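Local coordinates for protein putative N-acetyl-gamma-glutamyl-phosphate reductase (PDB 1XYG) that probably catalyses the NADPH-dependent reduction of N-acetyl-glutamyl 5-phosphate to the semialdehyde, the third step of arginine biosynthesis from glutamate in the chloroplast, at residues A[167-172]-A[230-235]. Numbering follows the deposited sequence.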
ATOM      1  N   THR A 167      24.503  -1.087  -1.572  1.00 25.36           N
ATOM      2  CA  THR A 167      24.184   0.122  -0.811  1.00 25.43           C
ATOM      3  C   THR A 167      25.163   0.369   0.330  1.00 28.24           C
ATOM      4  O   THR A 167      25.312   1.499   0.788  1.00 28.36           O
ATOM      5  CB  THR A 167      22.782   0.056  -0.165  1.00 27.09           C
ATOM      6  OG1 THR A 167      22.806  -0.867   0.935  1.00 25.42           O
ATOM      7  CG2 THR A 167      21.732  -0.379  -1.183  1.00 24.07           C
ATOM      8  N   ILE A 168      25.830  -0.687   0.786  1.00 27.49           N
ATOM      9  CA  ILE A 168      26.763  -0.569   1.904  1.00 25.71           C
ATOM     10  C   ILE A 168      28.207  -0.260   1.498  1.00 26.79           C
ATOM     11  O   ILE A 168      28.849   0.616   2.083  1.00 25.70           O
ATOM     12  CB  ILE A 168      26.748  -1.858   2.759  1.00 26.43           C
ATOM     13  CG1 ILE A 168      25.350  -2.075   3.339  1.00 28.28           C
ATOM     14  CG2 ILE A 168      27.763  -1.754   3.895  1.00 25.24           C
ATOM     15  CD1 ILE A 168      25.140  -3.462   3.892  1.00 28.99           C
ATOM     16  N   GLN A 169      28.714  -0.972   0.499  1.00 25.64           N
ATOM     17  CA  GLN A 169      30.086  -0.771   0.062  1.00 27.51           C
ATOM     18  C   GLN A 169      30.344   0.557  -0.636  1.00 27.45           C
ATOM     19  O   GLN A 169      31.405   1.142  -0.466  1.00 27.58           O
ATOM     20  CB  GLN A 169      30.529  -1.930  -0.836  1.00 27.59           C
ATOM     21  CG  GLN A 169      30.467  -3.261  -0.132  1.00 26.87           C
ATOM     22  CD  GLN A 169      30.791  -4.406  -1.049  1.00 30.05           C
ATOM     23  OE1 GLN A 169      31.960  -4.639  -1.388  1.00 30.87           O
ATOM     24  NE2 GLN A 169      29.754  -5.127  -1.479  1.00 27.69           N
ATOM     25  N   LEU A 170      29.388   1.043  -1.421  1.00 27.51           N
ATOM     26  CA  LEU A 170      29.599   2.314  -2.112  1.00 27.30           C
ATOM     27  C   LEU A 170      29.998   3.424  -1.127  1.00 28.27           C
ATOM     28  O   LEU A 170      30.946   4.169  -1.378  1.00 26.39           O
ATOM     29  CB  LEU A 170      28.349   2.710  -2.910  1.00 27.54           C
ATOM     30  CG  LEU A 170      28.190   1.962  -4.238  1.00 24.99           C
ATOM     31  CD1 LEU A 170      26.876   2.348  -4.901  1.00 25.42           C
ATOM     32  CD2 LEU A 170      29.371   2.280  -5.141  1.00 24.86           C
ATOM     33  N   PRO A 171      29.277   3.553   0.001  1.00 29.43           N
ATOM     34  CA  PRO A 171      29.650   4.598   0.956  1.00 29.32           C
ATOM     35  C   PRO A 171      30.870   4.262   1.823  1.00 31.01           C
ATOM     36  O   PRO A 171      31.743   5.101   2.025  1.00 31.04           O
ATOM     37  CB  PRO A 171      28.386   4.757   1.804  1.00 29.98           C
ATOM     38  CG  PRO A 171      27.777   3.396   1.753  1.00 28.59           C
ATOM     39  CD  PRO A 171      27.922   3.055   0.295  1.00 27.97           C
ATOM     40  N   LEU A 172      30.935   3.029   2.320  1.00 31.07           N
ATOM     41  CA  LEU A 172      32.018   2.629   3.210  1.00 29.80           C
ATOM     42  C   LEU A 172      33.405   2.398   2.628  1.00 30.76           C
ATOM     43  O   LEU A 172      34.408   2.697   3.288  1.00 29.31           O
ATOM     44  CB  LEU A 172      31.605   1.389   4.005  1.00 27.75           C
ATOM     45  CG  LEU A 172      30.336   1.521   4.853  1.00 29.47           C
ATOM     46  CD1 LEU A 172      30.206   0.305   5.761  1.00 27.33           C
ATOM     47  CD2 LEU A 172      30.391   2.813   5.679  1.00 26.89           C
ATOM     48  N   GLN A 230      33.707  -9.164   2.968  1.00 30.72           N
ATOM     49  CA  GLN A 230      34.785  -9.392   2.004  1.00 31.50           C
ATOM     50  C   GLN A 230      35.209  -8.058   1.388  1.00 31.30           C
ATOM     51  O   GLN A 230      36.389  -7.714   1.371  1.00 32.11           O
ATOM     52  CB  GLN A 230      34.332 -10.353   0.897  1.00 31.62           C
ATOM     53  CG  GLN A 230      35.383 -10.585  -0.178  1.00 34.19           C
ATOM     54  CD  GLN A 230      34.926 -11.551  -1.256  1.00 35.52           C
ATOM     55  OE1 GLN A 230      34.848 -12.760  -1.034  1.00 37.71           O
ATOM     56  NE2 GLN A 230      34.615 -11.019  -2.429  1.00 34.42           N
ATOM     57  N   GLY A 231      34.236  -7.304   0.890  1.00 32.07           N
ATOM     58  CA  GLY A 231      34.541  -6.014   0.293  1.00 30.90           C
ATOM     59  C   GLY A 231      35.177  -5.039   1.266  1.00 30.40           C
ATOM     60  O   GLY A 231      36.146  -4.362   0.925  1.00 30.61           O
ATOM     61  N   LEU A 232      34.640  -4.957   2.478  1.00 31.13           N
ATOM     62  CA  LEU A 232      35.184  -4.047   3.477  1.00 31.31           C
ATOM     63  C   LEU A 232      36.561  -4.510   3.957  1.00 31.99           C
ATOM     64  O   LEU A 232      37.465  -3.699   4.149  1.00 31.03           O
ATOM     65  CB  LEU A 232      34.232  -3.924   4.668  1.00 29.29           C
ATOM     66  CG  LEU A 232      32.807  -3.466   4.349  1.00 31.29           C
ATOM     67  CD1 LEU A 232      32.084  -3.163   5.658  1.00 29.69           C
ATOM     68  CD2 LEU A 232      32.826  -2.237   3.443  1.00 29.65           C
ATOM     69  N   SER A 233      36.722  -5.813   4.148  1.00 34.31           N
ATOM     70  CA  SER A 233      38.004  -6.345   4.600  1.00 35.54           C
ATOM     71  C   SER A 233      39.112  -6.048   3.595  1.00 36.83           C
ATOM     72  O   SER A 233      40.231  -5.709   3.981  1.00 35.54           O
ATOM     73  CB  SER A 233      37.918  -7.857   4.827  1.00 35.07           C
ATOM     74  OG  SER A 233      37.094  -8.166   5.934  1.00 35.16           O
ATOM     75  N   ASP A 234      38.807  -6.178   2.308  1.00 38.82           N
ATOM     76  CA  ASP A 234      39.804  -5.919   1.279  1.00 41.49           C
ATOM     77  C   ASP A 234      40.330  -4.493   1.342  1.00 42.40           C
ATOM     78  O   ASP A 234      41.520  -4.259   1.167  1.00 42.40           O
ATOM     79  CB  ASP A 234      39.236  -6.181  -0.117  1.00 43.24           C
ATOM     80  CG  ASP A 234      38.947  -7.650  -0.364  1.00 46.84           C
ATOM     81  OD1 ASP A 234      39.552  -8.515   0.310  1.00 46.51           O
ATOM     82  OD2 ASP A 234      38.117  -7.939  -1.250  1.00 48.20           O
ATOM     83  N   VAL A 235      39.440  -3.544   1.601  1.00 43.11           N
ATOM     84  CA  VAL A 235      39.826  -2.147   1.674  1.00 45.47           C
ATOM     85  C   VAL A 235      40.544  -1.808   2.982  1.00 46.54           C
ATOM     86  O   VAL A 235      41.554  -1.103   2.981  1.00 45.81           O
ATOM     87  CB  VAL A 235      38.584  -1.244   1.510  1.00 46.14           C
ATOM     88  CG1 VAL A 235      37.692  -1.334   2.713  1.00 46.44           C
ATOM     89  CG2 VAL A 235      38.997   0.148   1.292  1.00 46.13           C
TER
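L232 reaches from helix 224-236 to L172 on helix 163-177, and this apolar pair makes up much of the buried contact. With CG anti to its carbonyl carbon (chi1 -57°), L232 brings both methyls to L172. One of them, L232 CD2, rests 3.9 Å from L172 CB, near the root of that side chain; the other, L232 CD1, meets L172 CD1 at 3.9 Å, the two side chains crossing at a slant. L232 CD2 also lies 4.4 Å from Q169 CG, a looser contact. Segments 167-172 and 230-235 run nearly parallel, their axes 16° apart and 10.2 Å from each other at closest approach. Both belong to the C-terminal, dimerisation domain of the semialdehyde dehydrogenase fold: helix 163-177, which starts at C163, the active-site residue by similarity, lies on strands 255-262 and 318-325 of the mixed sheet, L172 touching I259 and I321, and helix 224-236 packs against it. The polar chain of Q169, extended beyond CG (chi2 175°), carries its amide to the backbone of G231, where Q169 OE1 lies 3.4 Å from G231 CA without a hydrogen bond. NE2 of the same amide is hydrogen-bonded to Y142 OH and, weakly, to P165 O.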